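Peptidyl-tRNA hydrolase (Sulfolobus solfataricus, PDB 1XTY) hydrolyses the ester bond of N-acyl-aminoacyl-tRNAs, and its natural substrates may be peptidyl-tRNAs that drop off the ribosome during protein synthesis. Local coordinates at residues I57-R70 with N108-L120. Residues are numbered along the deposited sequence; the frame is centred on the assembly and turned at random.
Sequences IIVKVNSLDEIISR and NLVDSITGDLKLL
Asp-116 OD2 lies at the edge of the Arg-70 guanidinium, near its plane, and the guanidinium and carboxylate planes are 14° apart, in a salt bridge whose single bond is weak: NH2 to OD2 is 3.3 Å, with 138° at the hydrogen. A second edge of the guanidinium is used within the helix, where NH1 donates in plane to Glu-66 O at 2.7 Å. Leu-117 and the carbonyl of Ile-113 approach the group obliquely; Leu-117 CD2 comes within 3.3 Å of Arg-70 NH2. The chain is extended from CG to NE, which carries the head from helix 64-76 past Ile-113 CG2 to the turn 114-117. An alanine in place of Arg-70 would probably leave Asp-116 without its cationic mate and open a gap beside Leu-117 and Ile-113.

Leu-117 also reaches the strand: its CD1 meets Val-59 CG2 at 3.6 Å, the two side chains crossing at about a right angle, and CD2 touches Val-61 CG1. Further on, the two segments pair antiparallel. Lys-60 N donates to Lys-118 O and Leu-120 N to Ile-58 O, both at 2.9 Å, flanking the non-hydrogen-bonded pair Val-59 and Leu-119. One water links Lys-60 O to Lys-118 N; another donates to Ile-58 O and Leu-120 O. With CG anti to the backbone N (chi1 179°), Leu-120 places CD2 3.7 Å from Ile-58 CG2, while its CD1 lies across the aliphatic chain of Lys-60.

Strand 56-61 pairs in parallel with strand 2-9 on its other side, and the C-terminal residues add a short, weakly bonded antiparallel strand, outermost within this chain, to the mixed beta sheet of this PTH2-family enzyme; the type I turn from Thr-114 to Leu-117 brings them there from helix 107-114.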
ATOM      1  N   ILE A  57       2.053  -6.480  -8.556  1.00 19.88           N
ATOM      2  CA  ILE A  57       2.986  -6.251  -9.645  1.00 21.11           C
ATOM      3  C   ILE A  57       3.048  -4.744  -9.805  1.00 20.83           C
ATOM      4  O   ILE A  57       2.035  -4.105 -10.084  1.00 22.51           O
ATOM      5  CB  ILE A  57       2.488  -6.868 -10.961  1.00 23.93           C
ATOM      6  CG1 ILE A  57       2.205  -8.361 -10.756  1.00 25.27           C
ATOM      7  CG2 ILE A  57       3.527  -6.662 -12.057  1.00 24.15           C
ATOM      8  CD1 ILE A  57       1.590  -9.046 -11.963  1.00 29.30           C
ATOM      9  N   ILE A  58       4.228  -4.173  -9.613  1.00 19.04           N
ATOM     10  CA  ILE A  58       4.388  -2.736  -9.740  1.00 19.91           C
ATOM     11  C   ILE A  58       5.124  -2.413 -11.031  1.00 20.87           C
ATOM     12  O   ILE A  58       6.329  -2.650 -11.151  1.00 19.85           O
ATOM     13  CB  ILE A  58       5.162  -2.169  -8.543  1.00 21.99           C
ATOM     14  CG1 ILE A  58       4.462  -2.583  -7.244  1.00 24.31           C
ATOM     15  CG2 ILE A  58       5.241  -0.649  -8.639  1.00 21.18           C
ATOM     16  CD1 ILE A  58       5.199  -2.172  -6.001  1.00 26.95           C
ATOM     17  N   VAL A  59       4.386  -1.883 -12.000  1.00 20.17           N
ATOM     18  CA  VAL A  59       4.959  -1.532 -13.289  1.00 20.81           C
ATOM     19  C   VAL A  59       4.936  -0.024 -13.481  1.00 22.67           C
ATOM     20  O   VAL A  59       4.384   0.705 -12.655  1.00 21.00           O
ATOM     21  CB  VAL A  59       4.191  -2.225 -14.430  1.00 19.81           C
ATOM     22  CG1 VAL A  59       4.320  -3.734 -14.291  1.00 20.34           C
ATOM     23  CG2 VAL A  59       2.721  -1.822 -14.396  1.00 20.07           C
ATOM     24  N   LYS A  60       5.541   0.449 -14.567  1.00 23.34           N
ATOM     25  CA  LYS A  60       5.590   1.882 -14.824  1.00 25.47           C
ATOM     26  C   LYS A  60       5.253   2.276 -16.258  1.00 26.50           C
ATOM     27  O   LYS A  60       5.278   1.447 -17.167  1.00 26.96           O
ATOM     28  CB  LYS A  60       6.978   2.420 -14.468  1.00 27.28           C
ATOM     29  CG  LYS A  60       8.119   1.753 -15.229  1.00 30.09           C
ATOM     30  CD  LYS A  60       9.476   2.316 -14.814  1.00 31.41           C
ATOM     31  CE  LYS A  60      10.616   1.605 -15.533  1.00 33.16           C
ATOM     32  NZ  LYS A  60      11.957   2.155 -15.167  1.00 34.94           N
ATOM     33  N   VAL A  61       4.918   3.552 -16.431  1.00 26.63           N
ATOM     34  CA  VAL A  61       4.595   4.142 -17.730  1.00 27.48           C
ATOM     35  C   VAL A  61       5.187   5.544 -17.681  1.00 27.82           C
ATOM     36  O   VAL A  61       5.323   6.118 -16.605  1.00 27.89           O
ATOM     37  CB  VAL A  61       3.064   4.242 -17.969  1.00 26.93           C
ATOM     38  CG1 VAL A  61       2.458   2.854 -18.067  1.00 27.57           C
ATOM     39  CG2 VAL A  61       2.411   5.036 -16.855  1.00 27.07           C
ATOM     40  N   ASN A  62       5.543   6.103 -18.832  1.00 29.75           N
ATOM     41  CA  ASN A  62       6.144   7.431 -18.844  1.00 30.99           C
ATOM     42  C   ASN A  62       5.240   8.568 -19.301  1.00 30.31           C
ATOM     43  O   ASN A  62       5.728   9.613 -19.735  1.00 31.22           O
ATOM     44  CB  ASN A  62       7.415   7.423 -19.698  1.00 34.03           C
ATOM     45  CG  ASN A  62       7.228   6.683 -20.999  1.00 37.49           C
ATOM     46  OD1 ASN A  62       6.243   6.890 -21.709  1.00 39.23           O
ATOM     47  ND2 ASN A  62       8.180   5.812 -21.327  1.00 39.87           N
ATOM     48  N   SER A  63       3.929   8.376 -19.210  1.00 28.00           N
ATOM     49  CA  SER A  63       3.003   9.428 -19.607  1.00 26.09           C
ATOM     50  C   SER A  63       1.626   9.260 -18.986  1.00 23.99           C
ATOM     51  O   SER A  63       1.173   8.145 -18.724  1.00 22.05           O
ATOM     52  CB  SER A  63       2.859   9.483 -21.131  1.00 26.17           C
ATOM     53  OG  SER A  63       1.980   8.477 -21.601  1.00 29.06           O
ATOM     54  N   LEU A  64       0.962  10.386 -18.756  1.00 23.08           N
ATOM     55  CA  LEU A  64      -0.370  10.376 -18.180  1.00 22.26           C
ATOM     56  C   LEU A  64      -1.348   9.682 -19.124  1.00 21.59           C
ATOM     57  O   LEU A  64      -2.235   8.959 -18.681  1.00 20.21           O
ATOM     58  CB  LEU A  64      -0.838  11.808 -17.914  1.00 23.75           C
ATOM     59  CG  LEU A  64      -2.225  11.954 -17.285  1.00 24.45           C
ATOM     60  CD1 LEU A  64      -2.242  11.315 -15.909  1.00 25.46           C
ATOM     61  CD2 LEU A  64      -2.578  13.420 -17.186  1.00 27.40           C
ATOM     62  N   ASP A  65      -1.185   9.899 -20.427  1.00 21.07           N
ATOM     63  CA  ASP A  65      -2.078   9.283 -21.400  1.00 21.99           C
ATOM     64  C   ASP A  65      -2.070   7.763 -21.340  1.00 21.52           C
ATOM     65  O   ASP A  65      -3.095   7.128 -21.558  1.00 21.64           O
ATOM     66  CB  ASP A  65      -1.733   9.732 -22.823  1.00 23.73           C
ATOM     67  CG  ASP A  65      -1.945  11.217 -23.033  1.00 27.72           C
ATOM     68  OD1 ASP A  65      -2.694  11.835 -22.244  1.00 28.38           O
ATOM     69  OD2 ASP A  65      -1.372  11.767 -23.999  1.00 31.79           O
ATOM     70  N   GLU A  66      -0.917   7.175 -21.047  1.00 22.33           N
ATOM     71  CA  GLU A  66      -0.831   5.727 -20.968  1.00 23.59           C
ATOM     72  C   GLU A  66      -1.584   5.200 -19.749  1.00 22.65           C
ATOM     73  O   GLU A  66      -2.042   4.058 -19.739  1.00 24.65           O
ATOM     74  CB  GLU A  66       0.635   5.302 -20.953  1.00 26.02           C
ATOM     75  CG  GLU A  66       1.351   5.762 -22.217  1.00 31.88           C
ATOM     76  CD  GLU A  66       2.800   5.347 -22.277  1.00 35.04           C
ATOM     77  OE1 GLU A  66       3.552   5.670 -21.334  1.00 35.86           O
ATOM     78  OE2 GLU A  66       3.185   4.702 -23.277  1.00 38.83           O
ATOM     79  N   ILE A  67      -1.728   6.035 -18.728  1.00 20.21           N
ATOM     80  CA  ILE A  67      -2.465   5.629 -17.541  1.00 18.87           C
ATOM     81  C   ILE A  67      -3.962   5.718 -17.829  1.00 17.28           C
ATOM     82  O   ILE A  67      -4.725   4.828 -17.462  1.00 15.81           O
ATOM     83  CB  ILE A  67      -2.088   6.503 -16.316  1.00 20.19           C
ATOM     84  CG1 ILE A  67      -0.836   5.912 -15.649  1.00 22.82           C
ATOM     85  CG2 ILE A  67      -3.256   6.595 -15.333  1.00 19.80           C
ATOM     86  CD1 ILE A  67      -0.486   6.506 -14.309  1.00 24.33           C
ATOM     87  N   ILE A  68      -4.379   6.784 -18.507  1.00 17.09           N
ATOM     88  CA  ILE A  68      -5.789   6.964 -18.842  1.00 16.28           C
ATOM     89  C   ILE A  68      -6.229   5.837 -19.772  1.00 15.69           C
ATOM     90  O   ILE A  68      -7.330   5.297 -19.651  1.00 13.35           O
ATOM     91  CB  ILE A  68      -6.028   8.323 -19.552  1.00 17.27           C
ATOM     92  CG1 ILE A  68      -5.576   9.474 -18.652  1.00 18.53           C
ATOM     93  CG2 ILE A  68      -7.503   8.462 -19.932  1.00 16.21           C
ATOM     94  CD1 ILE A  68      -6.330   9.579 -17.339  1.00 21.09           C
ATOM     95  N   SER A  69      -5.354   5.490 -20.708  1.00 16.62           N
ATOM     96  CA  SER A  69      -5.642   4.428 -21.657  1.00 18.54           C
ATOM     97  C   SER A  69      -5.947   3.123 -20.933  1.00 18.42           C
ATOM     98  O   SER A  69      -6.906   2.429 -21.260  1.00 19.46           O
ATOM     99  CB  SER A  69      -4.450   4.225 -22.593  1.00 20.35           C
ATOM    100  OG  SER A  69      -4.638   3.081 -23.406  1.00 27.46           O
ATOM    101  N   ARG A  70      -5.135   2.799 -19.932  1.00 19.05           N
ATOM    102  CA  ARG A  70      -5.322   1.564 -19.190  1.00 18.21           C
ATOM    103  C   ARG A  70      -6.479   1.606 -18.200  1.00 17.17           C
ATOM    104  O   ARG A  70      -7.085   0.577 -17.909  1.00 17.44           O
ATOM    105  CB  ARG A  70      -4.008   1.175 -18.518  1.00 21.45           C
ATOM    106  CG  ARG A  70      -2.950   0.843 -19.564  1.00 25.76           C
ATOM    107  CD  ARG A  70      -1.627   0.401 -18.986  1.00 30.04           C
ATOM    108  NE  ARG A  70      -0.700   0.017 -20.051  1.00 34.63           N
ATOM    109  CZ  ARG A  70      -0.271   0.840 -21.005  1.00 36.57           C
ATOM    110  NH1 ARG A  70      -0.679   2.102 -21.035  1.00 38.24           N
ATOM    111  NH2 ARG A  70       0.560   0.397 -21.939  1.00 39.61           N
ATOM    112  N   ASN A 108      -4.169 -13.135 -15.823  1.00 15.82           N
ATOM    113  CA  ASN A 108      -4.236 -13.148 -17.279  1.00 15.35           C
ATOM    114  C   ASN A 108      -5.260 -12.119 -17.736  1.00 17.54           C
ATOM    115  O   ASN A 108      -5.154 -11.559 -18.828  1.00 16.26           O
ATOM    116  CB  ASN A 108      -4.615 -14.542 -17.784  1.00 16.06           C
ATOM    117  CG  ASN A 108      -3.526 -15.561 -17.528  1.00 17.00           C
ATOM    118  OD1 ASN A 108      -3.793 -16.757 -17.381  1.00 18.20           O
ATOM    119  ND2 ASN A 108      -2.282 -15.091 -17.480  1.00 15.39           N
ATOM    120  N   LEU A 109      -6.253 -11.871 -16.890  1.00 18.71           N
ATOM    121  CA  LEU A 109      -7.277 -10.893 -17.213  1.00 21.28           C
ATOM    122  C   LEU A 109      -6.627  -9.523 -17.091  1.00 21.26           C
ATOM    123  O   LEU A 109      -6.786  -8.670 -17.958  1.00 24.62           O
ATOM    124  CB  LEU A 109      -8.461 -11.020 -16.246  1.00 20.25           C
ATOM    125  CG  LEU A 109      -9.679 -10.152 -16.564  1.00 21.02           C
ATOM    126  CD1 LEU A 109     -10.160 -10.448 -17.981  1.00 21.03           C
ATOM    127  CD2 LEU A 109     -10.784 -10.428 -15.563  1.00 18.86           C
ATOM    128  N   VAL A 110      -5.866  -9.326 -16.020  1.00 24.32           N
ATOM    129  CA  VAL A 110      -5.185  -8.057 -15.812  1.00 26.73           C
ATOM    130  C   VAL A 110      -4.090  -7.859 -16.859  1.00 29.65           C
ATOM    131  O   VAL A 110      -3.823  -6.730 -17.279  1.00 29.20           O
ATOM    132  CB  VAL A 110      -4.560  -7.979 -14.404  1.00 27.51           C
ATOM    133  CG1 VAL A 110      -3.950  -6.601 -14.185  1.00 28.35           C
ATOM    134  CG2 VAL A 110      -5.622  -8.260 -13.350  1.00 26.68           C
ATOM    135  N   ASP A 111      -3.460  -8.953 -17.286  1.00 30.99           N
ATOM    136  CA  ASP A 111      -2.406  -8.864 -18.293  1.00 33.43           C
ATOM    137  C   ASP A 111      -2.939  -8.365 -19.627  1.00 33.64           C
ATOM    138  O   ASP A 111      -2.190  -7.810 -20.426  1.00 32.89           O
ATOM    139  CB  ASP A 111      -1.722 -10.220 -18.505  1.00 35.96           C
ATOM    140  CG  ASP A 111      -0.739 -10.559 -17.404  1.00 38.19           C
ATOM    141  OD1 ASP A 111       0.007  -9.656 -16.973  1.00 40.40           O
ATOM    142  OD2 ASP A 111      -0.701 -11.734 -16.980  1.00 40.59           O
ATOM    143  N   SER A 112      -4.229  -8.567 -19.878  1.00 35.14           N
ATOM    144  CA  SER A 112      -4.814  -8.102 -21.127  1.00 36.98           C
ATOM    145  C   SER A 112      -4.872  -6.576 -21.089  1.00 38.94           C
ATOM    146  O   SER A 112      -5.427  -5.940 -21.990  1.00 38.64           O
ATOM    147  CB  SER A 112      -6.220  -8.686 -21.326  1.00 37.27           C
ATOM    148  OG  SER A 112      -7.139  -8.196 -20.365  1.00 38.51           O
ATOM    149  N   ILE A 113      -4.281  -6.003 -20.039  1.00 40.06           N
ATOM    150  CA  ILE A 113      -4.234  -4.553 -19.841  1.00 41.12           C
ATOM    151  C   ILE A 113      -2.816  -4.035 -19.617  1.00 41.56           C
ATOM    152  O   ILE A 113      -2.418  -3.030 -20.200  1.00 42.53           O
ATOM    153  CB  ILE A 113      -5.033  -4.110 -18.598  1.00 41.18           C
ATOM    154  CG1 ILE A 113      -6.469  -4.612 -18.673  1.00 40.99           C
ATOM    155  CG2 ILE A 113      -5.005  -2.591 -18.486  1.00 40.56           C
ATOM    156  CD1 ILE A 113      -7.293  -4.249 -17.451  1.00 42.01           C
ATOM    157  N   THR A 114      -2.063  -4.719 -18.761  1.00 43.19           N
ATOM    158  CA  THR A 114      -0.708  -4.288 -18.426  1.00 43.97           C
ATOM    159  C   THR A 114       0.404  -5.299 -18.701  1.00 44.92           C
ATOM    160  O   THR A 114       1.502  -5.171 -18.164  1.00 44.67           O
ATOM    161  CB  THR A 114      -0.623  -3.905 -16.937  1.00 45.44           C
ATOM    162  OG1 THR A 114      -0.835  -5.075 -16.133  1.00 45.11           O
ATOM    163  CG2 THR A 114      -1.684  -2.864 -16.590  1.00 45.10           C
ATOM    164  N   GLY A 115       0.132  -6.293 -19.536  1.00 46.10           N
ATOM    165  CA  GLY A 115       1.145  -7.294 -19.827  1.00 47.54           C
ATOM    166  C   GLY A 115       2.361  -6.804 -20.599  1.00 48.39           C
ATOM    167  O   GLY A 115       3.336  -7.542 -20.749  1.00 49.03           O
ATOM    168  N   ASP A 116       2.324  -5.561 -21.070  1.00 48.74           N
ATOM    169  CA  ASP A 116       3.424  -5.000 -21.855  1.00 49.22           C
ATOM    170  C   ASP A 116       4.251  -3.947 -21.125  1.00 47.88           C
ATOM    171  O   ASP A 116       5.055  -3.250 -21.745  1.00 48.60           O
ATOM    172  CB  ASP A 116       2.863  -4.377 -23.139  1.00 51.46           C
ATOM    173  CG  ASP A 116       1.872  -3.252 -22.858  1.00 53.93           C
ATOM    174  OD1 ASP A 116       0.978  -3.452 -22.009  1.00 55.05           O
ATOM    175  OD2 ASP A 116       1.982  -2.170 -23.482  1.00 54.07           O
ATOM    176  N   LEU A 117       4.080  -3.833 -19.814  1.00 45.33           N
ATOM    177  CA  LEU A 117       4.814  -2.815 -19.073  1.00 42.10           C
ATOM    178  C   LEU A 117       6.038  -3.320 -18.325  1.00 39.95           C
ATOM    179  O   LEU A 117       6.101  -4.480 -17.922  1.00 39.44           O
ATOM    180  CB  LEU A 117       3.865  -2.115 -18.102  1.00 41.71           C
ATOM    181  CG  LEU A 117       2.566  -1.643 -18.762  1.00 41.89           C
ATOM    182  CD1 LEU A 117       1.618  -1.101 -17.706  1.00 41.09           C
ATOM    183  CD2 LEU A 117       2.877  -0.590 -19.812  1.00 41.67           C
ATOM    184  N   LYS A 118       7.010  -2.429 -18.152  1.00 38.12           N
ATOM    185  CA  LYS A 118       8.244  -2.743 -17.445  1.00 37.38           C
ATOM    186  C   LYS A 118       8.032  -2.573 -15.943  1.00 36.01           C
ATOM    187  O   LYS A 118       7.291  -1.693 -15.509  1.00 33.55           O
ATOM    188  CB  LYS A 118       9.369  -1.802 -17.886  1.00 39.51           C
ATOM    189  CG  LYS A 118       9.746  -1.877 -19.357  1.00 42.47           C
ATOM    190  CD  LYS A 118      10.866  -0.889 -19.665  1.00 44.50           C
ATOM    191  CE  LYS A 118      11.307  -0.963 -21.118  1.00 45.86           C
ATOM    192  NZ  LYS A 118      12.373   0.034 -21.421  1.00 47.00           N
ATOM    193  N   LEU A 119       8.691  -3.414 -15.154  1.00 35.29           N
ATOM    194  CA  LEU A 119       8.583  -3.333 -13.703  1.00 35.18           C
ATOM    195  C   LEU A 119       9.278  -2.069 -13.209  1.00 35.10           C
ATOM    196  O   LEU A 119      10.258  -1.619 -13.803  1.00 35.13           O
ATOM    197  CB  LEU A 119       9.233  -4.553 -13.053  1.00 35.50           C
ATOM    198  CG  LEU A 119       8.624  -5.917 -13.375  1.00 35.68           C
ATOM    199  CD1 LEU A 119       9.512  -7.011 -12.800  1.00 37.19           C
ATOM    200  CD2 LEU A 119       7.216  -6.003 -12.804  1.00 35.29           C
ATOM    201  N   LEU A 120       8.766  -1.498 -12.126  1.00 34.96           N
ATOM    202  CA  LEU A 120       9.354  -0.292 -11.554  1.00 36.10           C
ATOM    203  C   LEU A 120      10.650  -0.662 -10.834  1.00 36.90           C
ATOM    204  O   LEU A 120      10.853  -1.871 -10.591  1.00 37.85           O
ATOM    205  CB  LEU A 120       8.385   0.347 -10.559  1.00 35.21           C
ATOM    206  CG  LEU A 120       8.863   1.621  -9.859  1.00 36.38           C
ATOM    207  CD1 LEU A 120       8.962   2.758 -10.867  1.00 36.97           C
ATOM    208  CD2 LEU A 120       7.897   1.980  -8.743  1.00 37.20           C
TER
HETATM  209  O   HOH W   1       8.467  -3.712  -9.411  1.00 29.22           O
HETATM  210  O   HOH W   2       6.684   0.294 -19.339  1.00 32.98           O